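Nuclear import protein MOG1 (Saccharomyces cerevisiae, PDB 1JHS) binds the Ran GTPase Gsp1 and takes part in the Ran system for nuclear protein import and poly(A)+ mRNA export. Local coordinates at residues Val16-Phe21 with Glu55-Asp60; Val140-Asn145 with Gln170-Met175. The protein carries 1 engineered substitution. All coordinates share one frame; numbering follows the deposited sequence.

Interaction 1. Residues Val16-Phe21 with Glu55-Asp60; sequences VVPPGF and ESIIVD
I57 meets P18 and F21 with the far end of its side chain. Its CD1 lies 3.8 Å from CD2 of F21 and equally near CE2, so the methyl sits against one C-C bond of the ring, approaching obliquely. P18 and I57 point at each other tip to tip, with CD of P18 3.9 Å from CD1 of I57. The same CD of P18 stands over the centre of the F21 ring, 3.9 Å above its plane. One methyl, one proline ring and one phenyl ring thus form the tight part. V17 is looser: its CG1 comes only to 4.4 Å from CD1 of I57.

Here the chain leaves strand 13-17 of the small three-stranded sheet. It makes a type II beta turn from P18 to F21, with G20 at a positive phi of 88°, and enters strand 21-23 of the large sheet. L171 and M175 of helix 163-178 also touch I57.

The E55 side of the contact is polar. CZ of F21 lies 3.9 Å from OE1 of E55, and the ring and carboxylate planes are 25° apart. The E55 chain is bent at chi2 (88°), which places CD. Its carboxylate is held from elsewhere: OE1 accepts from N39, and OE2 takes the backbone N of A52 and a salt bridge to R164. At the turn, P19 and G20 are partly exposed.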
ATOM      1  N   VAL A  16     -10.493  -5.931  -1.495  1.00 11.07           N
ATOM      2  CA  VAL A  16     -10.340  -7.088  -0.608  1.00 10.62           C
ATOM      3  C   VAL A  16      -9.201  -6.854   0.358  1.00 10.60           C
ATOM      4  O   VAL A  16      -8.328  -6.033   0.085  1.00  9.95           O
ATOM      5  CB  VAL A  16     -10.026  -8.373  -1.407  1.00 10.68           C
ATOM      6  CG1 VAL A  16     -11.157  -8.672  -2.378  1.00 10.25           C
ATOM      7  CG2 VAL A  16      -8.693  -8.204  -2.187  1.00 10.55           C
ATOM      8  N   VAL A  17      -9.251  -7.542   1.508  1.00 10.83           N
ATOM      9  CA  VAL A  17      -8.169  -7.507   2.488  1.00 11.81           C
ATOM     10  C   VAL A  17      -8.000  -8.933   3.048  1.00 11.52           C
ATOM     11  O   VAL A  17      -8.920  -9.771   2.963  1.00 12.00           O
ATOM     12  CB  VAL A  17      -8.398  -6.487   3.670  1.00 12.05           C
ATOM     13  CG1 VAL A  17      -8.672  -5.080   3.113  1.00 11.94           C
ATOM     14  CG2 VAL A  17      -9.508  -6.963   4.585  1.00 12.19           C
ATOM     15  N   PRO A  18      -6.819  -9.245   3.605  1.00 11.10           N
ATOM     16  CA  PRO A  18      -6.618 -10.598   4.142  1.00 11.98           C
ATOM     17  C   PRO A  18      -7.415 -10.894   5.397  1.00 11.68           C
ATOM     18  O   PRO A  18      -7.796  -9.991   6.136  1.00 11.20           O
ATOM     19  CB  PRO A  18      -5.119 -10.640   4.477  1.00 11.52           C
ATOM     20  CG  PRO A  18      -4.515  -9.547   3.622  1.00 11.39           C
ATOM     21  CD  PRO A  18      -5.584  -8.459   3.704  1.00 11.40           C
ATOM     22  N   PRO A  19      -7.663 -12.189   5.658  1.00 11.36           N
ATOM     23  CA  PRO A  19      -8.406 -12.515   6.876  1.00 12.09           C
ATOM     24  C   PRO A  19      -7.542 -12.126   8.092  1.00 11.96           C
ATOM     25  O   PRO A  19      -6.307 -12.105   8.017  1.00 11.62           O
ATOM     26  CB  PRO A  19      -8.632 -14.025   6.758  1.00 11.78           C
ATOM     27  CG  PRO A  19      -7.541 -14.507   5.799  1.00 12.08           C
ATOM     28  CD  PRO A  19      -7.472 -13.377   4.800  1.00 11.74           C
ATOM     29  N   GLY A  20      -8.190 -11.767   9.189  1.00 12.28           N
ATOM     30  CA  GLY A  20      -7.443 -11.388  10.377  1.00 13.04           C
ATOM     31  C   GLY A  20      -7.070  -9.917  10.419  1.00 13.45           C
ATOM     32  O   GLY A  20      -6.433  -9.469  11.387  1.00 13.40           O
ATOM     33  N   PHE A  21      -7.435  -9.167   9.377  1.00 13.49           N
ATOM     34  CA  PHE A  21      -7.134  -7.736   9.326  1.00 14.07           C
ATOM     35  C   PHE A  21      -8.391  -7.003   9.778  1.00 15.04           C
ATOM     36  O   PHE A  21      -9.479  -7.272   9.273  1.00 15.75           O
ATOM     37  CB  PHE A  21      -6.761  -7.293   7.906  1.00 13.12           C
ATOM     38  CG  PHE A  21      -5.313  -7.496   7.567  1.00 12.51           C
ATOM     39  CD1 PHE A  21      -4.763  -8.775   7.529  1.00 12.01           C
ATOM     40  CD2 PHE A  21      -4.488  -6.399   7.270  1.00 12.24           C
ATOM     41  CE1 PHE A  21      -3.415  -8.967   7.203  1.00 11.48           C
ATOM     42  CE2 PHE A  21      -3.144  -6.586   6.943  1.00 11.84           C
ATOM     43  CZ  PHE A  21      -2.606  -7.882   6.912  1.00 11.61           C
ATOM     44  N   GLU A  55       1.608  -6.024   9.340  1.00  8.92           N
ATOM     45  CA  GLU A  55       1.355  -5.159   8.168  1.00  8.86           C
ATOM     46  C   GLU A  55       0.129  -4.266   8.383  1.00  8.54           C
ATOM     47  O   GLU A  55      -0.733  -4.573   9.185  1.00  8.60           O
ATOM     48  CB  GLU A  55       1.115  -5.997   6.902  1.00  8.61           C
ATOM     49  CG  GLU A  55       2.248  -6.975   6.569  1.00  9.50           C
ATOM     50  CD  GLU A  55       2.064  -8.314   7.270  1.00 10.06           C
ATOM     51  OE1 GLU A  55       1.079  -8.461   8.029  1.00 11.08           O
ATOM     52  OE2 GLU A  55       2.885  -9.225   7.049  1.00 10.48           O
ATOM     53  N   SER A  56       0.069  -3.148   7.674  1.00  8.43           N
ATOM     54  CA  SER A  56      -1.083  -2.249   7.772  1.00  8.49           C
ATOM     55  C   SER A  56      -1.380  -1.764   6.363  1.00  8.33           C
ATOM     56  O   SER A  56      -0.478  -1.650   5.513  1.00  8.09           O
ATOM     57  CB  SER A  56      -0.806  -1.073   8.721  1.00  7.90           C
ATOM     58  OG  SER A  56       0.408  -0.419   8.416  1.00  8.91           O
ATOM     59  N   ILE A  57      -2.647  -1.500   6.125  1.00  8.36           N
ATOM     60  CA  ILE A  57      -3.135  -1.089   4.817  1.00  8.54           C
ATOM     61  C   ILE A  57      -3.906   0.228   4.908  1.00  8.78           C
ATOM     62  O   ILE A  57      -4.802   0.366   5.739  1.00  8.24           O
ATOM     63  CB  ILE A  57      -4.116  -2.164   4.251  1.00  8.83           C
ATOM     64  CG1 ILE A  57      -3.408  -3.532   4.152  1.00  9.12           C
ATOM     65  CG2 ILE A  57      -4.681  -1.699   2.892  1.00  9.45           C
ATOM     66  CD1 ILE A  57      -4.375  -4.737   3.831  1.00  9.86           C
ATOM     67  N   ILE A  58      -3.554   1.186   4.063  1.00  9.05           N
ATOM     68  CA  ILE A  58      -4.264   2.461   4.043  1.00  9.46           C
ATOM     69  C   ILE A  58      -4.729   2.734   2.613  1.00  9.78           C
ATOM     70  O   ILE A  58      -3.968   2.585   1.673  1.00  9.80           O
ATOM     71  CB  ILE A  58      -3.375   3.661   4.446  1.00  9.80           C
ATOM     72  CG1 ILE A  58      -2.932   3.555   5.908  1.00 10.13           C
ATOM     73  CG2 ILE A  58      -4.193   4.983   4.243  1.00  9.66           C
ATOM     74  CD1 ILE A  58      -2.063   4.709   6.342  1.00 11.78           C
ATOM     75  N   VAL A  59      -5.989   3.111   2.461  1.00  9.85           N
ATOM     76  CA  VAL A  59      -6.524   3.460   1.148  1.00 10.10           C
ATOM     77  C   VAL A  59      -6.792   4.934   1.342  1.00 10.87           C
ATOM     78  O   VAL A  59      -7.397   5.329   2.350  1.00 10.55           O
ATOM     79  CB  VAL A  59      -7.856   2.723   0.853  1.00 10.34           C
ATOM     80  CG1 VAL A  59      -8.410   3.183  -0.481  1.00 10.67           C
ATOM     81  CG2 VAL A  59      -7.629   1.220   0.829  1.00 10.42           C
ATOM     82  N   ASP A  60      -6.348   5.761   0.407  1.00 11.52           N
ATOM     83  CA  ASP A  60      -6.534   7.197   0.569  1.00 12.39           C
ATOM     84  C   ASP A  60      -7.064   7.823  -0.716  1.00 12.62           C
ATOM     85  O   ASP A  60      -6.507   7.605  -1.788  1.00 12.43           O
ATOM     86  CB  ASP A  60      -5.206   7.839   0.927  1.00 13.03           C
ATOM     87  CG  ASP A  60      -5.372   9.108   1.749  1.00 13.92           C
ATOM     88  OD1 ASP A  60      -6.501   9.660   1.792  1.00 13.97           O
ATOM     89  OD2 ASP A  60      -4.367   9.545   2.356  1.00 14.20           O
TER

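Interaction 2. Residues Val140-Asn145 with Gln170-Met175; sequences VVISIN and QLLQEM
This contact belongs to the helix-on-sheet layer of the Mog1 fold, where helix 163-178 packs on one face of the large antiparallel sheet. I144 and I142 of strand 138-147 meet L171, L172 and M175 of the helix. The short segments run nearly antiparallel, at 158°, with their axes 9.7 Å apart at closest approach.

I144 makes the most contacts. Its CD1 reaches between three helix side chains. It lies 3.8 Å from CD2 of L171 and 3.9 Å from CD1 of L172. SD of M175 is a little farther from this methyl, at 4.1 Å. I144 and L172 slide past each other in opposite directions, and CG1 of I144 also touches CD1 of L172. CG of L172 is anti to the backbone N (chi1 -175°), and the CD1 branch carried from there meets I144. This CD1 also comes to 4.0 Å from the backbone O of I142.

I142 works with its branch methyl. CG2 is 4.0 Å from CE of M175 and about as near to its SD. The M175 chain bends at chi3 (72°), which sets the place of CE. All five residues are buried, and the packing between them is apolar.

On the helix itself, NE2 of Q170 donates to OE1 of E174 at 3.0 Å, one turn along. The acceptor lies close to the amide plane of Q170. Both residues are partly exposed.

L171 also touches P18. Strand 56-63 pairs with strand 138-147 along one edge. L172 packs on A129 of strand 124-133, the neighbour across the other edge. V141 and S143 face the opposite side of the sheet, where helix 70-83 covers them.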
ATOM      1  N   VAL A 140      -6.576   7.488  -6.319  1.00  9.46           N
ATOM      2  CA  VAL A 140      -6.670   6.586  -5.159  1.00  8.64           C
ATOM      3  C   VAL A 140      -5.276   6.012  -4.890  1.00  8.66           C
ATOM      4  O   VAL A 140      -4.684   5.407  -5.787  1.00  8.48           O
ATOM      5  CB  VAL A 140      -7.598   5.415  -5.433  1.00  8.88           C
ATOM      6  CG1 VAL A 140      -7.688   4.510  -4.174  1.00  7.77           C
ATOM      7  CG2 VAL A 140      -8.980   5.941  -5.842  1.00  8.43           C
ATOM      8  N   VAL A 141      -4.765   6.180  -3.664  1.00  8.14           N
ATOM      9  CA  VAL A 141      -3.442   5.640  -3.328  1.00  7.98           C
ATOM     10  C   VAL A 141      -3.606   4.573  -2.234  1.00  8.38           C
ATOM     11  O   VAL A 141      -4.152   4.836  -1.172  1.00  8.07           O
ATOM     12  CB  VAL A 141      -2.453   6.750  -2.866  1.00  8.23           C
ATOM     13  CG1 VAL A 141      -1.084   6.143  -2.496  1.00  8.05           C
ATOM     14  CG2 VAL A 141      -2.256   7.776  -4.002  1.00  8.08           C
ATOM     15  N   ILE A 142      -3.160   3.357  -2.533  1.00  8.70           N
ATOM     16  CA  ILE A 142      -3.251   2.262  -1.568  1.00  8.69           C
ATOM     17  C   ILE A 142      -1.831   1.986  -1.093  1.00  8.90           C
ATOM     18  O   ILE A 142      -0.941   1.761  -1.932  1.00  9.08           O
ATOM     19  CB  ILE A 142      -3.820   0.966  -2.204  1.00  9.24           C
ATOM     20  CG1 ILE A 142      -5.235   1.219  -2.756  1.00  9.43           C
ATOM     21  CG2 ILE A 142      -3.920  -0.136  -1.135  1.00  9.19           C
ATOM     22  CD1 ILE A 142      -5.983  -0.052  -3.274  1.00 10.34           C
ATOM     23  N   SER A 143      -1.596   2.047   0.225  1.00  8.70           N
ATOM     24  CA  SER A 143      -0.255   1.768   0.754  1.00  8.55           C
ATOM     25  C   SER A 143      -0.319   0.616   1.747  1.00  8.29           C
ATOM     26  O   SER A 143      -1.274   0.499   2.518  1.00  8.42           O
ATOM     27  CB  SER A 143       0.384   3.009   1.428  1.00  8.40           C
ATOM     28  OG  SER A 143      -0.471   3.687   2.347  1.00 10.01           O
ATOM     29  N   ILE A 144       0.676  -0.263   1.688  1.00  8.38           N
ATOM     30  CA  ILE A 144       0.730  -1.388   2.603  1.00  7.96           C
ATOM     31  C   ILE A 144       2.124  -1.345   3.205  1.00  8.56           C
ATOM     32  O   ILE A 144       3.114  -1.496   2.496  1.00  8.07           O
ATOM     33  CB  ILE A 144       0.503  -2.747   1.888  1.00  7.38           C
ATOM     34  CG1 ILE A 144      -0.846  -2.739   1.140  1.00  6.81           C
ATOM     35  CG2 ILE A 144       0.530  -3.893   2.958  1.00  6.64           C
ATOM     36  CD1 ILE A 144      -1.200  -4.068   0.375  1.00  6.38           C
ATOM     37  N   ASN A 145       2.185  -1.143   4.522  1.00  9.24           N
ATOM     38  CA  ASN A 145       3.451  -1.058   5.232  1.00 10.07           C
ATOM     39  C   ASN A 145       3.912  -2.429   5.717  1.00  9.78           C
ATOM     40  O   ASN A 145       3.123  -3.175   6.291  1.00  9.08           O
ATOM     41  CB  ASN A 145       3.306  -0.119   6.423  1.00 11.97           C
ATOM     42  CG  ASN A 145       2.765   1.203   6.019  1.00 13.86           C
ATOM     43  OD1 ASN A 145       3.420   1.953   5.271  1.00 16.13           O
ATOM     44  ND2 ASN A 145       1.551   1.519   6.480  1.00 15.40           N
ATOM     45  N   GLN A 170       1.525  -9.357  -3.990  1.00  8.76           N
ATOM     46  CA  GLN A 170       0.402 -10.067  -4.589  1.00  8.91           C
ATOM     47  C   GLN A 170      -0.900  -9.486  -4.017  1.00  9.05           C
ATOM     48  O   GLN A 170      -1.856  -9.229  -4.745  1.00  9.25           O
ATOM     49  CB  GLN A 170       0.464 -11.562  -4.292  1.00  9.94           C
ATOM     50  CG  GLN A 170      -0.661 -12.314  -4.974  1.00 11.00           C
ATOM     51  CD  GLN A 170      -0.564 -13.815  -4.767  1.00 12.57           C
ATOM     52  OE1 GLN A 170       0.526 -14.349  -4.488  1.00 13.35           O
ATOM     53  NE2 GLN A 170      -1.696 -14.506  -4.912  1.00 12.14           N
ATOM     54  N   LEU A 171      -0.922  -9.253  -2.708  1.00  9.02           N
ATOM     55  CA  LEU A 171      -2.111  -8.661  -2.074  1.00  8.55           C
ATOM     56  C   LEU A 171      -2.414  -7.313  -2.709  1.00  8.54           C
ATOM     57  O   LEU A 171      -3.552  -7.023  -3.066  1.00  8.38           O
ATOM     58  CB  LEU A 171      -1.877  -8.477  -0.567  1.00  8.70           C
ATOM     59  CG  LEU A 171      -2.850  -7.570   0.185  1.00  8.24           C
ATOM     60  CD1 LEU A 171      -4.278  -8.128   0.099  1.00  9.02           C
ATOM     61  CD2 LEU A 171      -2.408  -7.473   1.656  1.00  8.85           C
ATOM     62  N   LEU A 172      -1.379  -6.493  -2.855  1.00  8.51           N
ATOM     63  CA  LEU A 172      -1.535  -5.152  -3.431  1.00  8.02           C
ATOM     64  C   LEU A 172      -2.180  -5.234  -4.814  1.00  8.48           C
ATOM     65  O   LEU A 172      -3.131  -4.499  -5.123  1.00  8.66           O
ATOM     66  CB  LEU A 172      -0.176  -4.465  -3.533  1.00  7.83           C
ATOM     67  CG  LEU A 172      -0.220  -3.000  -4.022  1.00  7.50           C
ATOM     68  CD1 LEU A 172      -0.802  -2.083  -2.918  1.00  8.00           C
ATOM     69  CD2 LEU A 172       1.219  -2.563  -4.401  1.00  7.76           C
ATOM     70  N   GLN A 173      -1.670  -6.126  -5.655  1.00  8.86           N
ATOM     71  CA  GLN A 173      -2.225  -6.272  -6.988  1.00  9.25           C
ATOM     72  C   GLN A 173      -3.663  -6.786  -6.955  1.00  9.31           C
ATOM     73  O   GLN A 173      -4.499  -6.351  -7.753  1.00  8.72           O
ATOM     74  CB  GLN A 173      -1.299  -7.147  -7.841  1.00 10.00           C
ATOM     75  CG  GLN A 173       0.020  -6.402  -8.164  1.00 12.00           C
ATOM     76  CD  GLN A 173       0.774  -6.934  -9.372  1.00 13.15           C
ATOM     77  OE1 GLN A 173       1.008  -8.149  -9.491  1.00 14.31           O
ATOM     78  NE2 GLN A 173       1.182  -6.013 -10.281  1.00 13.50           N
ATOM     79  N   GLU A 174      -3.966  -7.696  -6.029  1.00  9.38           N
ATOM     80  CA  GLU A 174      -5.348  -8.202  -5.917  1.00  9.64           C
ATOM     81  C   GLU A 174      -6.300  -7.083  -5.474  1.00  9.60           C
ATOM     82  O   GLU A 174      -7.439  -7.024  -5.931  1.00  9.69           O
ATOM     83  CB  GLU A 174      -5.438  -9.384  -4.945  1.00 10.00           C
ATOM     84  CG  GLU A 174      -4.643 -10.622  -5.417  1.00 10.05           C
ATOM     85  CD  GLU A 174      -4.991 -11.890  -4.645  1.00 10.63           C
ATOM     86  OE1 GLU A 174      -4.271 -12.902  -4.818  1.00 10.45           O
ATOM     87  OE2 GLU A 174      -5.989 -11.892  -3.874  1.00 11.36           O
ATOM     88  N   MET A 175      -5.839  -6.205  -4.578  1.00  9.83           N
ATOM     89  CA  MET A 175      -6.663  -5.082  -4.139  1.00  9.82           C
ATOM     90  C   MET A 175      -6.974  -4.171  -5.321  1.00 10.14           C
ATOM     91  O   MET A 175      -8.095  -3.645  -5.453  1.00 10.72           O
ATOM     92  CB  MET A 175      -5.940  -4.274  -3.057  1.00  9.67           C
ATOM     93  CG  MET A 175      -5.776  -5.048  -1.736  1.00  9.34           C
ATOM     94  SD  MET A 175      -5.171  -3.936  -0.451  1.00  9.96           S
ATOM     95  CE  MET A 175      -6.653  -2.911  -0.141  1.00  8.96           C
TER

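Overall arrangement
Following the chain from the N terminus, strand 13-17 leads into the turn at 18-21. Interaction 1 then closes a loop of 33 residues, holding strand 34-39, when the chain reaches strand 56-63. Interaction 2 opens only later. It closes a second, largely helical loop of 24 residues between strand 138-147 and helix 163-178. The two contacts are in series and neither nest nor cross. Their centres are 8 Å apart. Strands 56-63 and 138-147 are sheet neighbours, with probable backbone hydrogen bonds from S143 N to I58 O and from D60 N to V141 O. V16 O packs on CG of M175, which joins the small sheet to the helix that lies on the large sheet.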